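PDB 6ILS: ribokinase, which catalyses the magnesium-dependent transfer of a phosphoryl group from ATP to O-5 of ribose, giving D-ribose 5-phosphate for nucleotide synthesis and the pentose phosphate pathway. Local coordinates for residues D259-A264 and R280-A285; A286-Q291 and K303-L308; I185-E190 and L223-S228; G42-A47 and G294-M299. All coordinates share one frame; numbering follows the deposited sequence.

Interaction 1 (D259-A264 and R280-A285). With RIB (alpha-D-ribofuranose), chain F; ATP (adenosine-5'-triphosphate), chain E.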
# COMPACT_ATOMS: atom_id res chain seq x y z
N ASP B 259 -21.06 3.05 -5.73
CA ASP B 259 -21.22 1.71 -5.17
C ASP B 259 -22.37 1.68 -4.18
O ASP B 259 -23.17 0.73 -4.16
CB ASP B 259 -19.93 1.25 -4.49
CG ASP B 259 -18.79 1.08 -5.48
OD1 ASP B 259 -19.06 0.56 -6.57
OD2 ASP B 259 -17.65 1.49 -5.17
N THR B 260 -22.45 2.72 -3.36
CA THR B 260 -23.52 2.85 -2.38
C THR B 260 -24.87 2.94 -3.09
O THR B 260 -25.85 2.27 -2.71
CB THR B 260 -23.30 4.10 -1.53
OG1 THR B 260 -22.08 3.94 -0.77
CG2 THR B 260 -24.46 4.33 -0.59
N PHE B 261 -24.92 3.76 -4.13
CA PHE B 261 -26.15 3.95 -4.90
C PHE B 261 -26.66 2.60 -5.41
O PHE B 261 -27.83 2.23 -5.24
CB PHE B 261 -25.95 4.92 -6.07
CG PHE B 261 -27.23 5.23 -6.81
CD1 PHE B 261 -27.67 4.42 -7.85
CD2 PHE B 261 -28.00 6.31 -6.44
CE1 PHE B 261 -28.87 4.69 -8.51
CE2 PHE B 261 -29.20 6.59 -7.10
CZ PHE B 261 -29.64 5.77 -8.14
N THR B 262 -25.76 1.85 -6.04
CA THR B 262 -26.15 0.60 -6.68
C THR B 262 -26.55 -0.46 -5.66
O THR B 262 -27.57 -1.12 -5.80
CB THR B 262 -25.00 0.06 -7.58
OG1 THR B 262 -24.59 1.09 -8.48
CG2 THR B 262 -25.47 -1.15 -8.37
N ALA B 263 -25.78 -0.58 -4.58
CA ALA B 263 -26.14 -1.56 -3.55
C ALA B 263 -27.42 -1.20 -2.80
O ALA B 263 -28.20 -2.09 -2.43
CB ALA B 263 -24.96 -1.74 -2.56
N ALA B 264 -27.65 0.10 -2.56
CA ALA B 264 -28.85 0.53 -1.83
C ALA B 264 -30.09 0.29 -2.70
O ALA B 264 -31.15 -0.12 -2.22
CB ALA B 264 -28.75 2.02 -1.42
N ARG B 280 -35.30 6.47 -4.92
CA ARG B 280 -35.22 7.47 -3.85
C ARG B 280 -34.29 7.02 -2.74
O ARG B 280 -33.47 7.80 -2.25
CB ARG B 280 -36.61 7.74 -3.26
CG ARG B 280 -37.12 9.14 -3.51
CD ARG B 280 -38.29 9.48 -2.58
NE ARG B 280 -37.93 10.49 -1.59
CZ ARG B 280 -38.44 10.55 -0.37
NH1 ARG B 280 -39.32 9.64 0.04
NH2 ARG B 280 -38.06 11.50 0.47
N PHE B 281 -34.46 5.77 -2.33
CA PHE B 281 -33.66 5.15 -1.29
C PHE B 281 -32.18 5.12 -1.66
O PHE B 281 -31.32 5.48 -0.85
CB PHE B 281 -34.19 3.74 -1.02
CG PHE B 281 -33.52 3.01 0.10
CD1 PHE B 281 -33.94 3.20 1.42
CD2 PHE B 281 -32.50 2.10 -0.17
CE1 PHE B 281 -33.32 2.50 2.46
CE2 PHE B 281 -31.89 1.41 0.85
CZ PHE B 281 -32.30 1.61 2.19
N ALA B 282 -31.89 4.75 -2.91
CA ALA B 282 -30.52 4.78 -3.42
C ALA B 282 -29.93 6.19 -3.41
O ALA B 282 -28.78 6.39 -3.02
CB ALA B 282 -30.47 4.18 -4.87
N ALA B 283 -30.73 7.17 -3.84
CA ALA B 283 -30.26 8.55 -3.87
C ALA B 283 -29.93 9.06 -2.47
O ALA B 283 -28.94 9.76 -2.28
CB ALA B 283 -31.30 9.44 -4.54
N ALA B 284 -30.77 8.71 -1.51
CA ALA B 284 -30.55 9.12 -0.12
C ALA B 284 -29.28 8.49 0.41
O ALA B 284 -28.48 9.14 1.08
CB ALA B 284 -31.75 8.74 0.75
N ALA B 285 -29.05 7.22 0.08
CA ALA B 285 -27.87 6.54 0.64
C ALA B 285 -26.61 7.12 0.04
O ALA B 285 -25.64 7.35 0.75
CB ALA B 285 -27.95 5.04 0.41
O5 RIB F . -15.88 2.60 -6.56
C5 RIB F . -14.80 2.72 -5.67
C4 RIB F . -13.85 1.75 -5.92
O4 RIB F . -13.39 1.74 -7.36
C3 RIB F . -12.55 2.20 -5.13
O3 RIB F . -12.66 1.66 -3.72
C2 RIB F . -11.56 1.83 -5.81
O2 RIB F . -10.79 0.73 -5.19
C1 RIB F . -12.13 1.37 -7.31
O1 RIB F . -12.03 0.00 -7.46
PG ATP E . -20.23 6.32 -10.50
O1G ATP E . -20.66 4.96 -10.92
O2G ATP E . -19.43 6.26 -9.21
O3G ATP E . -19.34 6.95 -11.53
PB ATP E . -21.71 8.70 -10.74
O1B ATP E . -23.07 9.15 -10.42
O2B ATP E . -21.52 8.89 -12.17
O3B ATP E . -21.58 7.18 -10.33
PA ATP E . -20.54 10.54 -8.81
O1A ATP E . -20.71 11.94 -9.39
O2A ATP E . -19.25 10.46 -8.04
O3A ATP E . -20.51 9.48 -9.99
O5' ATP E . -21.72 10.24 -7.83
C5' ATP E . -21.86 8.96 -7.25
C4' ATP E . -23.26 8.92 -6.51
O4' ATP E . -23.33 10.08 -5.50
C3' ATP E . -24.18 9.12 -7.36
O3' ATP E . -25.33 8.33 -7.04
C2' ATP E . -24.59 10.72 -7.24
O2' ATP E . -25.95 10.85 -7.75
C1' ATP E . -24.44 11.03 -6.02
N9 ATP E . -23.87 12.39 -5.89
C8 ATP E . -22.87 13.13 -6.44
N7 ATP E . -22.90 14.36 -5.85
C5 ATP E . -23.91 14.36 -4.93
C6 ATP E . -24.37 15.35 -4.05
N6 ATP E . -23.87 16.68 -3.89
N1 ATP E . -25.41 15.09 -3.26
C2 ATP E . -26.01 13.85 -3.27
N3 ATP E . -25.57 12.87 -4.12
C4 ATP E . -24.52 13.14 -4.95

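Interaction 2 (A286-Q291 and K303-L308). With NA (sodium ion), chain G; ATP (adenosine-5'-triphosphate), chain E.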
# COMPACT_ATOMS: atom_id res chain seq x y z
N ALA B 286 -26.61 7.38 -1.27
CA ALA B 286 -25.45 8.00 -1.92
C ALA B 286 -25.20 9.43 -1.37
O ALA B 286 -24.06 9.85 -1.24
CB ALA B 286 -25.63 8.06 -3.44
N SER B 287 -26.27 10.15 -1.09
CA SER B 287 -26.16 11.50 -0.48
C SER B 287 -25.37 11.47 0.82
O SER B 287 -24.47 12.30 1.05
CB SER B 287 -27.55 12.09 -0.21
OG SER B 287 -27.44 13.46 0.13
N LEU B 288 -25.72 10.53 1.68
CA LEU B 288 -25.02 10.40 2.96
C LEU B 288 -23.56 9.99 2.78
O LEU B 288 -22.66 10.50 3.47
CB LEU B 288 -25.74 9.41 3.85
CG LEU B 288 -27.13 9.89 4.27
CD1 LEU B 288 -27.88 8.79 5.01
CD2 LEU B 288 -27.02 11.15 5.13
N CYS B 289 -23.33 9.06 1.85
CA CYS B 289 -21.98 8.58 1.53
C CYS B 289 -21.00 9.70 1.18
O CYS B 289 -19.84 9.65 1.56
CB CYS B 289 -22.05 7.57 0.37
SG CYS B 289 -20.44 6.98 -0.22
N VAL B 290 -21.45 10.70 0.43
CA VAL B 290 -20.52 11.71 -0.06
C VAL B 290 -20.15 12.70 1.04
O VAL B 290 -19.29 13.55 0.83
CB VAL B 290 -21.06 12.49 -1.28
CG1 VAL B 290 -21.43 11.52 -2.43
CG2 VAL B 290 -22.25 13.37 -0.92
N GLN B 291 -20.78 12.59 2.20
CA GLN B 291 -20.53 13.56 3.27
C GLN B 291 -19.49 13.07 4.28
O GLN B 291 -19.22 13.75 5.27
CB GLN B 291 -21.85 13.91 3.95
CG GLN B 291 -22.90 14.39 2.95
CD GLN B 291 -24.15 14.91 3.58
OE1 GLN B 291 -24.10 15.79 4.44
NE2 GLN B 291 -25.30 14.38 3.16
N LYS B 303 -31.28 3.36 9.26
CA LYS B 303 -32.10 4.41 9.92
C LYS B 303 -31.78 5.78 9.34
O LYS B 303 -32.68 6.55 9.16
CB LYS B 303 -31.82 4.49 11.42
CG LYS B 303 -31.57 3.20 12.15
CD LYS B 303 -31.33 3.40 13.63
CE LYS B 303 -29.95 2.95 14.06
NZ LYS B 303 -29.00 4.07 14.01
N SER B 304 -30.51 6.09 9.13
CA SER B 304 -30.12 7.41 8.59
C SER B 304 -30.71 7.59 7.19
O SER B 304 -31.19 8.64 6.92
CB SER B 304 -28.64 7.56 8.58
OG SER B 304 -28.09 7.28 9.84
N VAL B 305 -30.63 6.56 6.36
CA VAL B 305 -31.18 6.66 4.98
C VAL B 305 -32.68 6.96 5.08
O VAL B 305 -33.14 7.84 4.44
CB VAL B 305 -30.92 5.40 4.14
CG1 VAL B 305 -31.53 5.55 2.78
CG2 VAL B 305 -29.45 5.08 4.04
N LEU B 306 -33.37 6.22 5.94
CA LEU B 306 -34.83 6.44 6.08
C LEU B 306 -35.10 7.84 6.64
O LEU B 306 -36.07 8.43 6.24
CB LEU B 306 -35.43 5.35 6.95
CG LEU B 306 -35.40 3.94 6.38
CD1 LEU B 306 -36.03 2.96 7.34
CD2 LEU B 306 -36.10 3.88 5.04
N LYS B 307 -34.26 8.33 7.54
CA LYS B 307 -34.49 9.68 8.12
C LYS B 307 -34.30 10.72 7.02
O LYS B 307 -35.08 11.61 6.95
CB LYS B 307 -33.56 9.93 9.30
CG LYS B 307 -33.88 11.17 10.13
CD LYS B 307 -32.84 11.48 11.18
CE LYS B 307 -33.22 12.57 12.15
NZ LYS B 307 -32.06 13.36 12.62
N LEU B 308 -33.28 10.56 6.20
CA LEU B 308 -33.08 11.55 5.14
C LEU B 308 -34.26 11.52 4.19
O LEU B 308 -34.72 12.56 3.72
CB LEU B 308 -31.76 11.29 4.39
CG LEU B 308 -31.33 12.32 3.34
CD1 LEU B 308 -31.28 13.78 3.90
CD2 LEU B 308 -29.98 11.92 2.75
NA NA G . -17.44 8.78 0.75
PG ATP E . -20.23 6.32 -10.50
O1G ATP E . -20.66 4.96 -10.92
O2G ATP E . -19.43 6.26 -9.21
O3G ATP E . -19.34 6.95 -11.53
PB ATP E . -21.71 8.70 -10.74
O1B ATP E . -23.07 9.15 -10.42
O2B ATP E . -21.52 8.89 -12.17
O3B ATP E . -21.58 7.18 -10.33
PA ATP E . -20.54 10.54 -8.81
O1A ATP E . -20.71 11.94 -9.39
O2A ATP E . -19.25 10.46 -8.04
O3A ATP E . -20.51 9.48 -9.99
O5' ATP E . -21.72 10.24 -7.83
C5' ATP E . -21.86 8.96 -7.25
C4' ATP E . -23.26 8.92 -6.51
O4' ATP E . -23.33 10.08 -5.50
C3' ATP E . -24.18 9.12 -7.36
O3' ATP E . -25.33 8.33 -7.04
C2' ATP E . -24.59 10.72 -7.24
O2' ATP E . -25.95 10.85 -7.75
C1' ATP E . -24.44 11.03 -6.02
N9 ATP E . -23.87 12.39 -5.89
C8 ATP E . -22.87 13.13 -6.44
N7 ATP E . -22.90 14.36 -5.85
C5 ATP E . -23.91 14.36 -4.93
C6 ATP E . -24.37 15.35 -4.05
N6 ATP E . -23.87 16.68 -3.89
N1 ATP E . -25.41 15.09 -3.26
C2 ATP E . -26.01 13.85 -3.27
N3 ATP E . -25.57 12.87 -4.12
C4 ATP E . -24.52 13.14 -4.95

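Interaction 3 (I185-E190 and L223-S228). With ATP (adenosine-5'-triphosphate), chain E.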
# COMPACT_ATOMS: atom_id res chain seq x y z
N ILE B 185 -30.31 -6.23 -14.81
CA ILE B 185 -30.18 -4.79 -14.76
C ILE B 185 -28.75 -4.39 -15.01
O ILE B 185 -27.84 -4.89 -14.36
CB ILE B 185 -30.63 -4.23 -13.39
CG1 ILE B 185 -32.08 -4.61 -13.12
CG2 ILE B 185 -30.41 -2.72 -13.33
CD1 ILE B 185 -32.60 -4.21 -11.74
N LEU B 186 -28.54 -3.49 -15.97
CA LEU B 186 -27.24 -2.93 -16.25
C LEU B 186 -27.16 -1.57 -15.54
O LEU B 186 -28.10 -0.77 -15.65
CB LEU B 186 -27.02 -2.76 -17.76
CG LEU B 186 -25.63 -2.30 -18.19
CD1 LEU B 186 -24.61 -3.42 -17.97
CD2 LEU B 186 -25.62 -1.86 -19.67
N SER B 187 -26.07 -1.30 -14.83
CA SER B 187 -25.97 0.00 -14.16
C SER B 187 -24.68 0.76 -14.50
O SER B 187 -23.67 0.63 -13.82
CB SER B 187 -26.11 -0.17 -12.63
OG SER B 187 -26.27 1.10 -11.98
N PRO B 188 -24.73 1.58 -15.57
CA PRO B 188 -23.62 2.44 -15.97
C PRO B 188 -23.80 3.87 -15.51
O PRO B 188 -24.94 4.29 -15.30
CB PRO B 188 -23.70 2.40 -17.49
CG PRO B 188 -25.18 2.39 -17.73
CD PRO B 188 -25.79 1.57 -16.59
N ASN B 189 -22.71 4.60 -15.38
CA ASN B 189 -22.82 6.05 -15.33
C ASN B 189 -22.85 6.58 -16.76
O ASN B 189 -22.90 5.81 -17.71
CB ASN B 189 -21.68 6.69 -14.51
CG ASN B 189 -20.29 6.44 -15.10
OD1 ASN B 189 -20.13 6.11 -16.27
ND2 ASN B 189 -19.28 6.61 -14.26
N GLU B 190 -22.84 7.91 -16.89
CA GLU B 190 -22.90 8.56 -18.20
C GLU B 190 -21.74 8.17 -19.11
O GLU B 190 -21.93 7.86 -20.28
CB GLU B 190 -22.91 10.08 -18.03
CG GLU B 190 -24.13 10.61 -17.31
CD GLU B 190 -24.11 12.11 -17.12
OE1 GLU B 190 -24.27 12.85 -18.12
OE2 GLU B 190 -23.92 12.56 -15.97
N LEU B 223 -30.17 1.05 -15.13
CA LEU B 223 -30.14 1.99 -14.00
C LEU B 223 -28.99 2.97 -14.24
O LEU B 223 -27.84 2.66 -13.96
CB LEU B 223 -29.95 1.22 -12.68
CG LEU B 223 -29.81 2.03 -11.39
CD1 LEU B 223 -31.13 2.75 -11.14
CD2 LEU B 223 -29.47 1.11 -10.21
N VAL B 224 -29.28 4.13 -14.82
CA VAL B 224 -28.21 5.05 -15.17
C VAL B 224 -27.90 6.05 -14.06
O VAL B 224 -28.79 6.75 -13.58
CB VAL B 224 -28.55 5.83 -16.46
CG1 VAL B 224 -27.34 6.62 -16.91
CG2 VAL B 224 -29.01 4.88 -17.56
N LYS B 225 -26.63 6.10 -13.65
CA LYS B 225 -26.17 7.05 -12.65
C LYS B 225 -25.70 8.33 -13.34
O LYS B 225 -24.87 8.29 -14.24
CB LYS B 225 -25.05 6.42 -11.80
CG LYS B 225 -25.54 5.20 -11.00
CD LYS B 225 -24.41 4.28 -10.48
CE LYS B 225 -23.77 3.50 -11.63
NZ LYS B 225 -23.35 2.11 -11.22
N LEU B 226 -26.25 9.47 -12.92
CA LEU B 226 -26.03 10.71 -13.64
C LEU B 226 -25.32 11.78 -12.79
O LEU B 226 -25.47 12.98 -13.05
CB LEU B 226 -27.37 11.26 -14.14
CG LEU B 226 -28.16 10.30 -15.01
CD1 LEU B 226 -29.58 10.79 -15.22
CD2 LEU B 226 -27.46 10.10 -16.33
N GLY B 227 -24.55 11.34 -11.80
CA GLY B 227 -23.77 12.24 -10.97
C GLY B 227 -24.64 13.28 -10.30
O GLY B 227 -25.64 12.95 -9.68
N SER B 228 -24.28 14.56 -10.45
CA SER B 228 -25.02 15.65 -9.83
C SER B 228 -26.43 15.80 -10.40
O SER B 228 -27.27 16.49 -9.81
CB SER B 228 -24.26 16.96 -10.00
OG SER B 228 -24.15 17.29 -11.38
PG ATP E . -20.23 6.32 -10.50
O1G ATP E . -20.66 4.96 -10.92
O2G ATP E . -19.43 6.26 -9.21
O3G ATP E . -19.34 6.95 -11.53
PB ATP E . -21.71 8.70 -10.74
O1B ATP E . -23.07 9.15 -10.42
O2B ATP E . -21.52 8.89 -12.17
O3B ATP E . -21.58 7.18 -10.33
PA ATP E . -20.54 10.54 -8.81
O1A ATP E . -20.71 11.94 -9.39
O2A ATP E . -19.25 10.46 -8.04
O3A ATP E . -20.51 9.48 -9.99
O5' ATP E . -21.72 10.24 -7.83
C5' ATP E . -21.86 8.96 -7.25
C4' ATP E . -23.26 8.92 -6.51
O4' ATP E . -23.33 10.08 -5.50
C3' ATP E . -24.18 9.12 -7.36
O3' ATP E . -25.33 8.33 -7.04
C2' ATP E . -24.59 10.72 -7.24
O2' ATP E . -25.95 10.85 -7.75
C1' ATP E . -24.44 11.03 -6.02
N9 ATP E . -23.87 12.39 -5.89
C8 ATP E . -22.87 13.13 -6.44
N7 ATP E . -22.90 14.36 -5.85
C5 ATP E . -23.91 14.36 -4.93
C6 ATP E . -24.37 15.35 -4.05
N6 ATP E . -23.87 16.68 -3.89
N1 ATP E . -25.41 15.09 -3.26
C2 ATP E . -26.01 13.85 -3.27
N3 ATP E . -25.57 12.87 -4.12
C4 ATP E . -24.52 13.14 -4.95

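Interaction 4 (G42-A47 and G294-M299). With NA (sodium ion), chain G; RIB (alpha-D-ribofuranose), chain F.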
# COMPACT_ATOMS: atom_id res chain seq x y z
N GLY B 42 -16.59 -4.35 -5.32
CA GLY B 42 -17.32 -5.46 -4.75
C GLY B 42 -17.42 -5.36 -3.24
O GLY B 42 -18.49 -5.50 -2.68
N ALA B 43 -16.28 -5.12 -2.58
CA ALA B 43 -16.29 -5.02 -1.12
C ALA B 43 -17.13 -3.81 -0.69
O ALA B 43 -17.85 -3.89 0.30
CB ALA B 43 -14.85 -4.91 -0.55
N ASN B 44 -17.05 -2.72 -1.44
CA ASN B 44 -17.86 -1.53 -1.13
C ASN B 44 -19.34 -1.85 -1.17
O ASN B 44 -20.10 -1.45 -0.29
CB ASN B 44 -17.60 -0.39 -2.12
CG ASN B 44 -16.26 0.27 -1.91
OD1 ASN B 44 -15.60 0.07 -0.90
ND2 ASN B 44 -15.88 1.12 -2.86
N GLN B 45 -19.76 -2.53 -2.23
CA GLN B 45 -21.18 -2.85 -2.37
C GLN B 45 -21.66 -3.80 -1.29
O GLN B 45 -22.76 -3.62 -0.75
CB GLN B 45 -21.43 -3.38 -3.79
CG GLN B 45 -21.19 -2.25 -4.79
CD GLN B 45 -21.43 -2.65 -6.23
OE1 GLN B 45 -21.98 -3.71 -6.52
NE2 GLN B 45 -21.00 -1.79 -7.14
N ALA B 46 -20.83 -4.78 -0.92
CA ALA B 46 -21.19 -5.70 0.15
C ALA B 46 -21.26 -4.96 1.49
O ALA B 46 -22.18 -5.18 2.28
CB ALA B 46 -20.20 -6.86 0.24
N ALA B 47 -20.27 -4.11 1.75
CA ALA B 47 -20.30 -3.32 2.99
C ALA B 47 -21.56 -2.47 3.09
O ALA B 47 -22.19 -2.39 4.16
CB ALA B 47 -19.07 -2.44 3.09
N GLY B 294 -13.67 8.42 2.76
CA GLY B 294 -13.45 6.99 2.65
C GLY B 294 -14.64 6.28 2.04
O GLY B 294 -15.75 6.80 2.06
N ALA B 295 -14.43 5.08 1.49
CA ALA B 295 -15.54 4.33 0.91
C ALA B 295 -16.34 3.61 1.99
O ALA B 295 -17.41 4.07 2.39
CB ALA B 295 -15.03 3.33 -0.13
N ILE B 296 -15.82 2.49 2.46
CA ILE B 296 -16.51 1.68 3.45
C ILE B 296 -16.79 2.43 4.78
O ILE B 296 -17.88 2.27 5.34
CB ILE B 296 -15.73 0.37 3.67
CG1 ILE B 296 -15.81 -0.45 2.36
CG2 ILE B 296 -16.29 -0.42 4.85
CD1 ILE B 296 -15.27 -1.90 2.43
N PRO B 297 -15.86 3.28 5.27
CA PRO B 297 -16.21 4.10 6.44
C PRO B 297 -17.40 5.04 6.26
O PRO B 297 -18.03 5.40 7.25
CB PRO B 297 -14.93 4.93 6.67
CG PRO B 297 -13.85 4.10 6.12
CD PRO B 297 -14.42 3.37 4.95
N SER B 298 -17.71 5.44 5.03
CA SER B 298 -18.77 6.40 4.78
C SER B 298 -20.15 5.77 4.58
O SER B 298 -21.15 6.48 4.42
CB SER B 298 -18.45 7.26 3.55
OG SER B 298 -18.56 6.46 2.37
N MET B 299 -20.22 4.45 4.54
CA MET B 299 -21.51 3.79 4.28
C MET B 299 -22.51 4.10 5.39
O MET B 299 -22.19 3.91 6.53
CB MET B 299 -21.40 2.29 4.09
CG MET B 299 -22.11 1.86 2.85
SD MET B 299 -21.06 2.23 1.47
CE MET B 299 -19.69 1.24 1.97
NA NA G . -17.44 8.78 0.75
O5 RIB F . -15.88 2.60 -6.56
C5 RIB F . -14.80 2.72 -5.67
C4 RIB F . -13.85 1.75 -5.92
O4 RIB F . -13.39 1.74 -7.36
C3 RIB F . -12.55 2.20 -5.13
O3 RIB F . -12.66 1.66 -3.72
C2 RIB F . -11.56 1.83 -5.81
O2 RIB F . -10.79 0.73 -5.19
C1 RIB F . -12.13 1.37 -7.31
O1 RIB F . -12.03 0.00 -7.46

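Interaction 1 (D259-A264 and R280-A285)
Phe261 and Ala282 meet where their helices run nearly antiparallel, the axes of 259-264 and 280-285 passing 7.8 Å apart with 149° between their directions. Helix 257-270 is the one that leads into the active site of the PfkB kinase fold, and its pairing with helix 275-289 illustrates how small residues allow close helix packing. Ala264 CB lies 3.6 Å from Ala285 CB, and the methyl CG2 of Thr260 sits against the backbone carbonyl of Ala285. The aromatic part is a CH-pi contact: Ala282 CB stands over the centre of the Phe261 ring, 3.6 Å from the centroid. Phe261 CG stands anti to the backbone N (chi1 -175°), directed so that the ring can lie under that methyl. Phe261 CD2 comes 3.4 Å from O3' of the ATP ribose. An alanine here would probably leave Ala282 CB facing a gap and take the ring away from the ATP ribose. Phe281 is used differently: its edge, not its face, is presented to the Ala264 carbonyl, and Phe281 CD2 approaches Ala264 O to 3.3 Å. At the other end of 259-264 is Asp259, the predicted proton acceptor, whose OD2 receives a hydrogen bond from the ribose hydroxyl O5 at 2.5 Å.

Interaction 2 (A286-Q291 and K303-L308)
Leu288 and Leu308 join the part of helix 275-289 that serves the ATP pocket and the cation site to helix 302-312, which packs against it in this PfkB kinase. The two leucines reach toward each other tip to tip, Leu288 CG lying 3.8 Å from Leu308 CD2. Leu308 CD2 also lies 3.8 Å from Ser287 CB, and so rests on two neighbouring residues of one helix. The CD1 branch of Leu288 works against backbone: CD1 is anti to CA (chi2 173°) and lies 3.8 Å from Ser304 C. Leu288 CD1 also meets Val305 CG2 at 4.1 Å. The side of 286-291 that bears ligands has other duties. Cys289 O binds the sodium ion at 2.7 Å, in company with backbone carbonyls of Asp253, Thr255, Val292 and Gly294, while Ser287 CA lies 3.7 Å from C2 of the adenine. Ser287 OG is hydrogen-bonded to Ile246 O, and Gln291 NE2 reaches back to Ser287 O from above the carbonyl plane, at 3.1 Å. Since the Ser287 hydroxyl and the Gln291 amide find partners away from 303-308, the joint between the two segments rests on dispersion and hydrophobic burial, in contrast to the polar and ionic chemistry of the ligand side.

Interaction 3 (I185-E190 and L223-S228)
Ser187 and Leu223 lie on adjacent parallel strands, of which the pieces 185-187 and 223-225 run in directions only 7° apart. Leu223 N donates to Leu186 O at 2.8 Å, and, just past the end of strand 185-187, Lys225 N donates to Pro188 O at 3.0 Å. Between these two bonds the packing is tight and buried. The Ser187 hydroxyl OG gives its proton to Leu223 O at 3.0 Å and at the same time accepts from Lys225 NZ at 3.2 Å. Lys225 NZ also donates to Ser187 O at 3.0 Å, arriving from above the carbonyl plane. Lys225 gets there by bending, its chi3 of -72° turning CE back toward the serine, and the same NZ forms a salt bridge with Asp167 and a hydrogen bond with Thr262. Several partners thus fix the rotation of this amine, and CE passes beside O1G of the ATP gamma-phosphate. Beyond the strands the contact becomes looser and partly exposed to solvent. Glu190 crosses Leu226 at about a right angle, its CG 3.5 Å from Leu226 CD2, and its OE2 faces Leu226 O, acceptor to acceptor. On the phosphate side Asn189 ND2 donates to O3G of ATP at 2.8 Å while its OD1 caps Glu192 N, and Gly227 N donates to O1B. Loops at the carboxyl ends of parallel strands joined by a beta-alpha-beta crossover, gathering phosphates in this way, are typical of the nucleotide site of PfkB kinases.

Interaction 4 (G42-A47 and G294-M299)
Asn44 and Ile296 cross obliquely where helix 41-51 meets the loop that follows helix 275-289. The two ends of the Asn44 amide meet different surroundings. Its CG stands anti to the carbonyl carbon, beside the backbone N (chi1 -73°), and the amide oxygen is turned into an apolar corner: OD1 lies 3.3 Å from Ile296 CG1 and 3.4 Å from Ala295 CB. The nitrogen takes the polar role, with Asp259 OD2 as its main acceptor and only a weak bond, 3.4 Å long, from ND2 to O3 of the bound ribose. An alanine here would probably leave Asp259 OD2 without this donor, drop the weak bond to the ribose and open a gap against Ala295 CB and Ile296 CG1. Ile296 spreads its branches over one side of the helix, CG2 lying 3.9 Å from Ala47 CB and CD1 3.9 Å from Ala43 O. Met299 approaches with a curled chain, bent at chi2 (79°) and chi3 (59°). Its terminal CE thereby comes 3.5 Å from Asn44 O and 3.9 Å from Ala47 CB, a methyl laid against both backbone and side chain. Lys51, further along the same helix, hydrogen-bonds to the carbonyls of Ile296 and Met299, adding polar ties to the apolar packing. At the start of 294-299, Gly294 O binds the sodium ion at 2.9 Å. A helix following the Gly39-Gly40 pair, with its asparagine at the sugar and a cation-binding loop against its flank, is characteristic of the ribokinase substrate site.

In the fold
The four contacts line one ligand-binding cleft, with interaction 1 touching both substrates. Its Asp259 is steadied by the helix of interaction 4: Asn44 ND2 lies 2.9 Å from Asp259 OD2 and Gln45 NE2 3.1 Å from Asp259 OD1. Toward the phosphates, Thr262 OG1 of interaction 1 comes 3.2 Å from Lys225 NZ of interaction 3. Interaction 2 continues along helix 275-289 and meets interaction 4 at the sodium ion, where Cys289 SG is 3.2 Å from Ser298 OG. ATP touches interactions 1, 2 and 3, ribose interactions 1 and 4. Interactions 2 and 3, with centres about 19 Å apart, do not touch, yet both touch the same nucleotide, interaction 2 at the adenine and ribose, interaction 3 at the phosphates and ribose.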